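PDB 3KHP: MaoC family protein from Mycobacterium tuberculosis H37Rv, which probably catalyses the hydration and dehydration of (3R)-hydroxyacyl thioesters, as a double hot-dog protein of the MaoC and hydratase 2 family. Local coordinates for residues 26-31 / 125-130; 102-107 / 230-235; 257-262 / 299-304. All blocks are in the same frame, centred on the assembly; numbering follows the deposited sequence.

Contact 1. Residues 26-31 / 125-130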
loop_
_atom_site.group_PDB
_atom_site.type_symbol
_atom_site.label_atom_id
_atom_site.label_comp_id
_atom_site.label_asym_id
_atom_site.label_seq_id
_atom_site.Cartn_x
_atom_site.Cartn_y
_atom_site.Cartn_z
ATOM N N PRO A 26 -1.167 -7.683 -37.585
ATOM C CA PRO A 26 0.169 -8.215 -37.853
ATOM C C PRO A 26 1.076 -7.176 -38.512
ATOM O O PRO A 26 2.276 -7.429 -38.698
ATOM C CB PRO A 26 -0.092 -9.401 -38.804
ATOM C CG PRO A 26 -1.518 -9.279 -39.234
ATOM C CD PRO A 26 -2.107 -8.006 -38.667
ATOM N N ASN A 27 0.500 -6.030 -38.860
ATOM C CA ASN A 27 1.238 -4.945 -39.486
ATOM C C ASN A 27 1.756 -3.922 -38.459
ATOM O O ASN A 27 2.330 -2.917 -38.853
ATOM C CB ASN A 27 0.340 -4.211 -40.489
ATOM C CG ASN A 27 0.069 -4.996 -41.767
ATOM O OD1 ASN A 27 0.759 -5.930 -42.099
ATOM N ND2 ASN A 27 -0.948 -4.571 -42.506
ATOM N N SER A 28 1.579 -4.175 -37.153
ATOM C CA SER A 28 1.834 -3.172 -36.113
ATOM C C SER A 28 3.225 -3.304 -35.447
ATOM O O SER A 28 3.599 -2.487 -34.634
ATOM C CB SER A 28 0.741 -3.266 -35.055
ATOM O OG SER A 28 0.846 -4.511 -34.363
ATOM N N ILE A 29 3.974 -4.344 -35.778
ATOM C CA ILE A 29 5.301 -4.502 -35.220
ATOM C C ILE A 29 6.082 -3.227 -35.510
ATOM O O ILE A 29 6.145 -2.797 -36.649
ATOM C CB ILE A 29 6.061 -5.704 -35.832
ATOM C CG1 ILE A 29 5.416 -7.030 -35.420
ATOM C CG2 ILE A 29 7.567 -5.676 -35.431
ATOM C CD1 ILE A 29 6.074 -8.239 -36.085
ATOM N N GLY A 30 6.652 -2.614 -34.480
ATOM C CA GLY A 30 7.411 -1.375 -34.646
ATOM C C GLY A 30 6.594 -0.165 -34.280
ATOM O O GLY A 30 7.156 0.917 -34.096
ATOM N N ALA A 31 5.271 -0.311 -34.173
ATOM C CA ALA A 31 4.422 0.831 -33.757
ATOM C C ALA A 31 4.813 1.321 -32.343
ATOM O O ALA A 31 5.248 0.534 -31.519
ATOM C CB ALA A 31 2.965 0.476 -33.796
ATOM N N ALA A 125 7.410 -4.851 -29.924
ATOM C CA ALA A 125 8.705 -5.402 -30.247
ATOM C C ALA A 125 8.559 -6.542 -31.209
ATOM O O ALA A 125 9.391 -6.714 -32.083
ATOM C CB ALA A 125 9.438 -5.901 -28.994
ATOM N N ASP A 126 7.537 -7.355 -31.011
ATOM C CA ASP A 126 7.391 -8.560 -31.805
ATOM C C ASP A 126 5.975 -9.071 -31.695
ATOM O O ASP A 126 5.280 -8.823 -30.686
ATOM C CB ASP A 126 8.395 -9.642 -31.397
ATOM C CG ASP A 126 8.641 -10.676 -32.507
ATOM O OD1 ASP A 126 8.237 -10.423 -33.665
ATOM O OD2 ASP A 126 9.245 -11.750 -32.242
ATOM N N ILE A 127 5.543 -9.707 -32.790
ATOM C CA ILE A 127 4.280 -10.427 -32.861
ATOM C C ILE A 127 4.525 -11.776 -33.538
ATOM O O ILE A 127 5.110 -11.844 -34.626
ATOM C CB ILE A 127 3.182 -9.645 -33.593
ATOM C CG1 ILE A 127 3.001 -8.257 -32.989
ATOM C CG2 ILE A 127 1.879 -10.382 -33.485
ATOM C CD1 ILE A 127 1.700 -7.612 -33.363
ATOM N N GLN A 128 4.123 -12.843 -32.863
ATOM C CA GLN A 128 4.348 -14.165 -33.354
ATOM C C GLN A 128 3.000 -14.843 -33.487
ATOM O O GLN A 128 2.133 -14.725 -32.616
ATOM C CB GLN A 128 5.303 -14.940 -32.454
ATOM C CG GLN A 128 6.683 -14.278 -32.327
ATOM C CD GLN A 128 7.760 -15.144 -31.645
ATOM O OE1 GLN A 128 7.597 -16.342 -31.451
ATOM N NE2 GLN A 128 8.881 -14.514 -31.298
ATOM N N ASP A 129 2.817 -15.481 -34.640
ATOM C CA ASP A 129 1.614 -16.220 -34.989
ATOM C C ASP A 129 2.025 -17.689 -35.105
ATOM O O ASP A 129 2.798 -18.061 -35.984
ATOM C CB ASP A 129 1.062 -15.688 -36.314
ATOM C CG ASP A 129 -0.309 -16.279 -36.669
ATOM O OD1 ASP A 129 -0.678 -17.348 -36.124
ATOM O OD2 ASP A 129 -1.014 -15.661 -37.517
ATOM N N LYS A 130 1.525 -18.516 -34.195
ATOM C CA LYS A 130 1.861 -19.932 -34.210
ATOM C C LYS A 130 0.836 -20.759 -34.985
ATOM O O LYS A 130 0.966 -21.999 -35.065
ATOM C CB LYS A 130 2.043 -20.453 -32.785
ATOM C CG LYS A 130 3.074 -19.645 -31.969
ATOM C CD LYS A 130 4.499 -19.857 -32.439
ATOM C CE LYS A 130 5.458 -18.871 -31.804
ATOM N NZ LYS A 130 6.768 -18.830 -32.506
#
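Ser-28 O accepts a hydrogen bond from the backbone N of Ala-31 at 2.8 Å, closing a type II beta turn whose corner sets Ser-28 and Ile-29 against Ile-127 on strand 116-129 of the N-terminal hot-dog repeat. Gly-30 takes the third place of the turn with a positive phi of 100°, a backbone shape suited to a residue without a side chain. Both Gly-30 and Ala-31 form backbone hydrogen bonds with Val-124, which ties the turn to the strand, and what the two segments add between themselves is mainly apolar packing. The isoleucines slide past each other in opposite directions, and their nearest atoms are the two methylenes, Ile-29 CG1 and Ile-127 CG1, 3.6 Å apart. With CG1 anti to its carbonyl carbon (chi1 -68°) and the chain extended beyond it, Ile-29 carries CD1 to 3.6 Å from the backbone N of Ile-127. The other branch, CG2, rests 4.0 Å from Ala-125 O, so the two branches rest along the strand beside a classic beta bulge, where Ala-125 and Asp-126 both face Val-139 of the next strand. At the inner end, Ile-127 CD1 reaches 3.4 Å from Ser-28 OG, a hydroxyl already hydrogen-bonded to Asp-25 O; Val-91 packs against both side chains. The outer end is more polar. Asp-126 lies alongside Ile-29, both pointing the same way, and its carboxylate is held from the strand itself: Gln-128 NE2 bonds to OD2 at 2.9 Å, almost straight (167°) and from above the carboxylate plane. The backbone N of Ile-127 makes a weak bond to the other oxygen, OD1, which lies 3.9 Å from Ile-29 CD1.

Contact 2. Residues 102-107 / 230-235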
loop_
_atom_site.group_PDB
_atom_site.type_symbol
_atom_site.label_atom_id
_atom_site.label_comp_id
_atom_site.label_asym_id
_atom_site.label_seq_id
_atom_site.Cartn_x
_atom_site.Cartn_y
_atom_site.Cartn_z
ATOM N N GLY A 102 2.990 -15.781 -19.808
ATOM C CA GLY A 102 3.824 -14.741 -20.366
ATOM C C GLY A 102 5.077 -14.532 -19.543
ATOM O O GLY A 102 5.373 -15.320 -18.658
ATOM N N SER A 103 5.807 -13.472 -19.864
ATOM C CA SER A 103 7.066 -13.144 -19.217
ATOM C C SER A 103 7.210 -11.675 -18.992
ATOM O O SER A 103 6.596 -10.902 -19.682
ATOM C CB SER A 103 8.231 -13.605 -20.068
ATOM O OG SER A 103 8.284 -14.988 -20.004
ATOM N N GLN A 104 8.035 -11.311 -18.009
ATOM C CA GLN A 104 8.406 -9.911 -17.759
ATOM C C GLN A 104 9.911 -9.772 -17.554
ATOM O O GLN A 104 10.516 -10.520 -16.801
ATOM C CB GLN A 104 7.696 -9.382 -16.515
ATOM C CG GLN A 104 7.998 -7.918 -16.182
ATOM C CD GLN A 104 7.371 -6.993 -17.191
ATOM O OE1 GLN A 104 6.190 -7.187 -17.570
ATOM N NE2 GLN A 104 8.137 -5.975 -17.645
ATOM N N GLY A 105 10.507 -8.791 -18.210
ATOM C CA GLY A 105 11.916 -8.493 -18.052
ATOM C C GLY A 105 12.064 -7.029 -17.723
ATOM O O GLY A 105 11.227 -6.191 -18.127
ATOM N N ILE A 106 13.088 -6.709 -16.939
ATOM C CA ILE A 106 13.422 -5.336 -16.714
ATOM C C ILE A 106 14.930 -5.206 -16.877
ATOM O O ILE A 106 15.642 -6.140 -16.667
ATOM C CB ILE A 106 12.973 -4.827 -15.335
ATOM C CG1 ILE A 106 13.780 -5.500 -14.233
ATOM C CG2 ILE A 106 11.463 -5.013 -15.105
ATOM C CD1 ILE A 106 13.469 -4.980 -12.893
ATOM N N ARG A 107 15.411 -4.047 -17.270
ATOM C CA ARG A 107 16.851 -3.803 -17.280
ATOM C C ARG A 107 17.074 -2.393 -16.780
ATOM O O ARG A 107 16.411 -1.472 -17.248
ATOM C CB ARG A 107 17.419 -4.014 -18.699
ATOM C CG ARG A 107 18.886 -3.722 -18.850
ATOM C CD ARG A 107 19.477 -4.244 -20.197
ATOM N NE ARG A 107 19.298 -5.681 -20.327
ATOM C CZ ARG A 107 20.175 -6.598 -19.944
ATOM N NH1 ARG A 107 21.342 -6.248 -19.410
ATOM N NH2 ARG A 107 19.887 -7.884 -20.095
ATOM N N HIS A 230 -1.244 -10.591 -7.589
ATOM C CA HIS A 230 -0.738 -10.022 -8.858
ATOM C C HIS A 230 0.545 -10.733 -9.237
ATOM O O HIS A 230 1.419 -10.869 -8.373
ATOM C CB HIS A 230 -0.363 -8.569 -8.704
ATOM C CG HIS A 230 -1.480 -7.652 -8.314
ATOM N ND1 HIS A 230 -2.080 -7.680 -7.069
ATOM C CD2 HIS A 230 -2.019 -6.591 -8.967
ATOM C CE1 HIS A 230 -2.960 -6.693 -6.990
ATOM N NE2 HIS A 230 -2.950 -6.022 -8.130
ATOM N N GLY A 231 0.669 -11.173 -10.510
ATOM C CA GLY A 231 1.923 -11.729 -11.033
ATOM C C GLY A 231 3.137 -10.799 -10.807
ATOM O O GLY A 231 4.240 -11.245 -10.438
ATOM N N LEU A 232 2.940 -9.512 -11.025
ATOM C CA LEU A 232 4.019 -8.569 -10.811
ATOM C C LEU A 232 4.403 -8.459 -9.324
ATOM O O LEU A 232 5.542 -8.081 -9.016
ATOM C CB LEU A 232 3.685 -7.220 -11.430
ATOM C CG LEU A 232 3.712 -7.258 -12.986
ATOM C CD1 LEU A 232 3.290 -5.923 -13.550
ATOM C CD2 LEU A 232 5.127 -7.700 -13.531
ATOM N N CYS A 233 3.483 -8.813 -8.415
ATOM C CA CYS A 233 3.812 -8.776 -7.006
ATOM C C CYS A 233 4.775 -9.929 -6.703
ATOM O O CYS A 233 5.831 -9.711 -6.118
ATOM C CB CYS A 233 2.577 -8.848 -6.145
ATOM S SG CYS A 233 2.953 -8.818 -4.393
ATOM N N THR A 234 4.417 -11.133 -7.144
ATOM C CA THR A 234 5.300 -12.282 -7.122
ATOM C C THR A 234 6.688 -11.974 -7.687
ATOM O O THR A 234 7.715 -12.347 -7.114
ATOM C CB THR A 234 4.678 -13.450 -7.916
ATOM O OG1 THR A 234 3.415 -13.791 -7.334
ATOM C CG2 THR A 234 5.512 -14.648 -7.892
ATOM N N TYR A 235 6.714 -11.305 -8.818
ATOM C CA TYR A 235 7.948 -10.904 -9.467
ATOM C C TYR A 235 8.771 -9.940 -8.588
ATOM O O TYR A 235 9.969 -10.105 -8.439
ATOM C CB TYR A 235 7.584 -10.244 -10.764
ATOM C CG TYR A 235 8.675 -9.780 -11.678
ATOM C CD1 TYR A 235 9.377 -10.686 -12.483
ATOM C CD2 TYR A 235 8.915 -8.426 -11.851
ATOM C CE1 TYR A 235 10.338 -10.245 -13.392
ATOM C CE2 TYR A 235 9.868 -7.984 -12.751
ATOM C CZ TYR A 235 10.565 -8.901 -13.529
ATOM O OH TYR A 235 11.474 -8.435 -14.481
#
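Tyr-235, on helix 231-245 of the MaoC-like part of this double hot-dog protein, lays its ring against Gln-104 on strand 103-108. The Gln-104 chain crosses it at about a right angle, and CG makes a CH-pi contact 4.2 Å from the Tyr-235 ring centroid, 26° off the ring normal. On the helix side of that methylene, Leu-232 CD2 approaches Gln-104 CG to 3.9 Å. Ile-106 comes to the ring edge instead, with its CG2 branch 3.5 Å from Tyr-235 OH. The hydroxyl is held by Ile-257 O on the neighbouring strand, which fixes the far end of the ring over the sheet. A bend at chi2 (70°) turns the Gln-104 amide off the aromatic ring, and OE1 is hydrogen-bonded to Thr-158 OG1 on strand 152-162. One turn back along the helix, His-230 occupies the N-cap and stacks on His-212, which ends an Asp-Arg-Asn-Pro-Leu-His sequence matching the hydratase 2 signature; the contact therefore probably borders the active site. The amide's other end returns to its own strand, where Gln-104 NE2 meets Gly-105 O at 3.1 Å from above the carbonyl plane.

Contact 3. Residues 257-262 / 299-304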
loop_
_atom_site.group_PDB
_atom_site.type_symbol
_atom_site.label_atom_id
_atom_site.label_comp_id
_atom_site.label_asym_id
_atom_site.label_seq_id
_atom_site.Cartn_x
_atom_site.Cartn_y
_atom_site.Cartn_z
ATOM N N ILE A 257 16.431 -8.523 -14.628
ATOM C CA ILE A 257 15.683 -9.692 -14.149
ATOM C C ILE A 257 14.592 -10.059 -15.167
ATOM O O ILE A 257 13.841 -9.204 -15.593
ATOM C CB ILE A 257 14.916 -9.388 -12.847
ATOM C CG1 ILE A 257 15.850 -8.847 -11.756
ATOM C CG2 ILE A 257 14.138 -10.625 -12.359
ATOM C CD1 ILE A 257 15.090 -8.145 -10.591
ATOM N N ALA A 258 14.472 -11.335 -15.491
ATOM C CA ALA A 258 13.474 -11.817 -16.410
ATOM C C ALA A 258 12.915 -13.084 -15.856
ATOM O O ALA A 258 13.668 -13.909 -15.295
ATOM C CB ALA A 258 14.103 -12.106 -17.878
ATOM N N ALA A 259 11.610 -13.274 -16.022
ATOM C CA ALA A 259 11.010 -14.535 -15.648
ATOM C C ALA A 259 9.698 -14.790 -16.394
ATOM O O ALA A 259 9.060 -13.857 -16.868
ATOM C CB ALA A 259 10.794 -14.597 -14.148
ATOM N N ARG A 260 9.331 -16.060 -16.450
ATOM C CA ARG A 260 8.084 -16.529 -17.033
ATOM C C ARG A 260 7.057 -16.903 -15.957
ATOM O O ARG A 260 7.379 -17.632 -15.046
ATOM C CB ARG A 260 8.357 -17.747 -17.912
ATOM C CG ARG A 260 7.135 -18.236 -18.710
ATOM C CD ARG A 260 7.563 -19.066 -19.944
ATOM N NE ARG A 260 8.356 -20.232 -19.584
ATOM C CZ ARG A 260 7.872 -21.426 -19.234
ATOM N NH1 ARG A 260 6.570 -21.649 -19.166
ATOM N NH2 ARG A 260 8.707 -22.418 -18.953
ATOM N N PHE A 261 5.828 -16.400 -16.077
ATOM C CA PHE A 261 4.766 -16.684 -15.127
ATOM C C PHE A 261 4.051 -17.974 -15.459
ATOM O O PHE A 261 3.338 -18.028 -16.459
ATOM C CB PHE A 261 3.759 -15.534 -15.110
ATOM C CG PHE A 261 4.375 -14.228 -14.748
ATOM C CD1 PHE A 261 4.501 -13.858 -13.424
ATOM C CD2 PHE A 261 4.871 -13.399 -15.720
ATOM C CE1 PHE A 261 5.077 -12.678 -13.087
ATOM C CE2 PHE A 261 5.450 -12.198 -15.392
ATOM C CZ PHE A 261 5.567 -11.837 -14.074
ATOM N N THR A 262 4.210 -19.001 -14.615
ATOM C CA THR A 262 3.743 -20.336 -14.970
ATOM C C THR A 262 2.436 -20.712 -14.309
ATOM O O THR A 262 1.579 -21.343 -14.923
ATOM C CB THR A 262 4.792 -21.424 -14.630
ATOM O OG1 THR A 262 5.389 -21.178 -13.337
ATOM C CG2 THR A 262 5.883 -21.505 -15.734
ATOM N N VAL A 299 5.808 -24.668 -9.362
ATOM C CA VAL A 299 6.668 -23.621 -9.866
ATOM C C VAL A 299 5.777 -22.469 -10.286
ATOM O O VAL A 299 4.829 -22.687 -11.031
ATOM C CB VAL A 299 7.497 -24.106 -11.031
ATOM C CG1 VAL A 299 8.288 -22.977 -11.579
ATOM C CG2 VAL A 299 8.409 -25.247 -10.584
ATOM N N VAL A 300 6.035 -21.260 -9.806
ATOM C CA VAL A 300 5.201 -20.095 -10.211
ATOM C C VAL A 300 5.928 -19.094 -11.072
ATOM O O VAL A 300 5.294 -18.390 -11.852
ATOM C CB VAL A 300 4.542 -19.418 -8.997
ATOM C CG1 VAL A 300 3.632 -20.395 -8.311
ATOM C CG2 VAL A 300 5.576 -18.884 -7.997
ATOM N N LEU A 301 7.257 -19.010 -10.928
ATOM C CA LEU A 301 8.130 -18.268 -11.854
ATOM C C LEU A 301 9.198 -19.221 -12.329
ATOM O O LEU A 301 9.862 -19.883 -11.520
ATOM C CB LEU A 301 8.852 -17.073 -11.219
ATOM C CG LEU A 301 8.055 -15.919 -10.618
ATOM C CD1 LEU A 301 9.042 -14.893 -10.010
ATOM C CD2 LEU A 301 7.112 -15.264 -11.666
ATOM N N ASP A 302 9.377 -19.276 -13.636
ATOM C CA ASP A 302 10.298 -20.193 -14.245
ATOM C C ASP A 302 11.163 -19.376 -15.175
ATOM O O ASP A 302 10.892 -18.194 -15.431
ATOM C CB ASP A 302 9.551 -21.295 -15.002
ATOM C CG ASP A 302 10.321 -22.644 -15.040
ATOM O OD1 ASP A 302 11.553 -22.649 -14.933
ATOM O OD2 ASP A 302 9.686 -23.706 -15.226
ATOM N N ASP A 303 12.207 -20.031 -15.656
ATOM C CA ASP A 303 13.145 -19.449 -16.583
ATOM C C ASP A 303 13.689 -18.118 -16.114
ATOM O O ASP A 303 13.922 -17.216 -16.905
ATOM C CB ASP A 303 12.500 -19.330 -17.955
ATOM C CG ASP A 303 12.043 -20.687 -18.507
ATOM O OD1 ASP A 303 12.689 -21.736 -18.270
ATOM O OD2 ASP A 303 11.030 -20.692 -19.199
ATOM N N GLY A 304 13.946 -18.008 -14.823
ATOM C CA GLY A 304 14.489 -16.774 -14.265
ATOM C C GLY A 304 15.931 -16.573 -14.655
ATOM O O GLY A 304 16.704 -17.514 -14.634
#
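Arg-260 and Asp-302 form the antiparallel hydrogen-bonded pair that joins strands 254-261 and 298-308 in the continuous sheet of the double hot-dog fold. Arg-260 N reaches Asp-302 O at 2.8 Å, nearly straight (171°), and Asp-302 N returns the bond to Arg-260 O. The tight part lies on the buried face, where Phe-261 and Leu-301 sit side by side, pointing the same way. Leu-301 CD2 approaches Phe-261 CD1 obliquely, at 3.4 Å; the same leucine packs on Thr-234 and Ala-238 of helix 231-245. At Leu-301 itself the strand carries a classic bulge, in which Val-300 and Leu-301 both face Thr-287. Thr-262 makes two bonds to the chain around the bulge: its backbone N bonds to Val-300 O at 3.0 Å, and its hydroxyl donates to Val-299 O at 2.8 Å from well above the carbonyl plane. A chi1 of 42° places OG1 between the backbone N and carbonyl carbon and leaves CG2 to pack on Asp-302 CB.

The other face is looser and partly exposed, and charged groups take over. At Asp-303 the chain turns a corner in a left-handed backbone conformation, and its carboxylate meets the guanidinium of Arg-260 side-on. Both nitrogens go to a single oxygen, Arg-260 NE at 2.7 Å and NH2 at 2.9 Å from Asp-303 OD2, which lies in the guanidinium plane, while the carboxylate is turned 42° from that plane. Asp-302 adds negative charge nearby, and this would probably steady the cation, although no N-H of Arg-260 points at its carboxylate. Asp-302 OD1 instead accepts a hydrogen bond from Asp-303 N, and Asp-302 OD2 stands 4.1 Å from Arg-260 NH2, well out of the guanidinium plane.

How the contacts relate
All three contacts reach one antiparallel sheet, but only contacts 2 and 3 touch, with centres about 8 Å apart. Strands 103-108 and 254-261 are neighbours where the two repeats meet, and Gly-102 O and Phe-261 N, 2.8 Å apart, probably form a hydrogen bond there. The Phe-261 ring of contact 3 also packs under the first turn of the helix in contact 2, its CE1 3.1 Å from Gly-231 O. Helix 231-245 thus rests on strands from both repeats, beside the probable active site near His-212. Contact 1 is peripheral: its centre lies about 21 Å from that of contact 2 and 23 Å from that of contact 3.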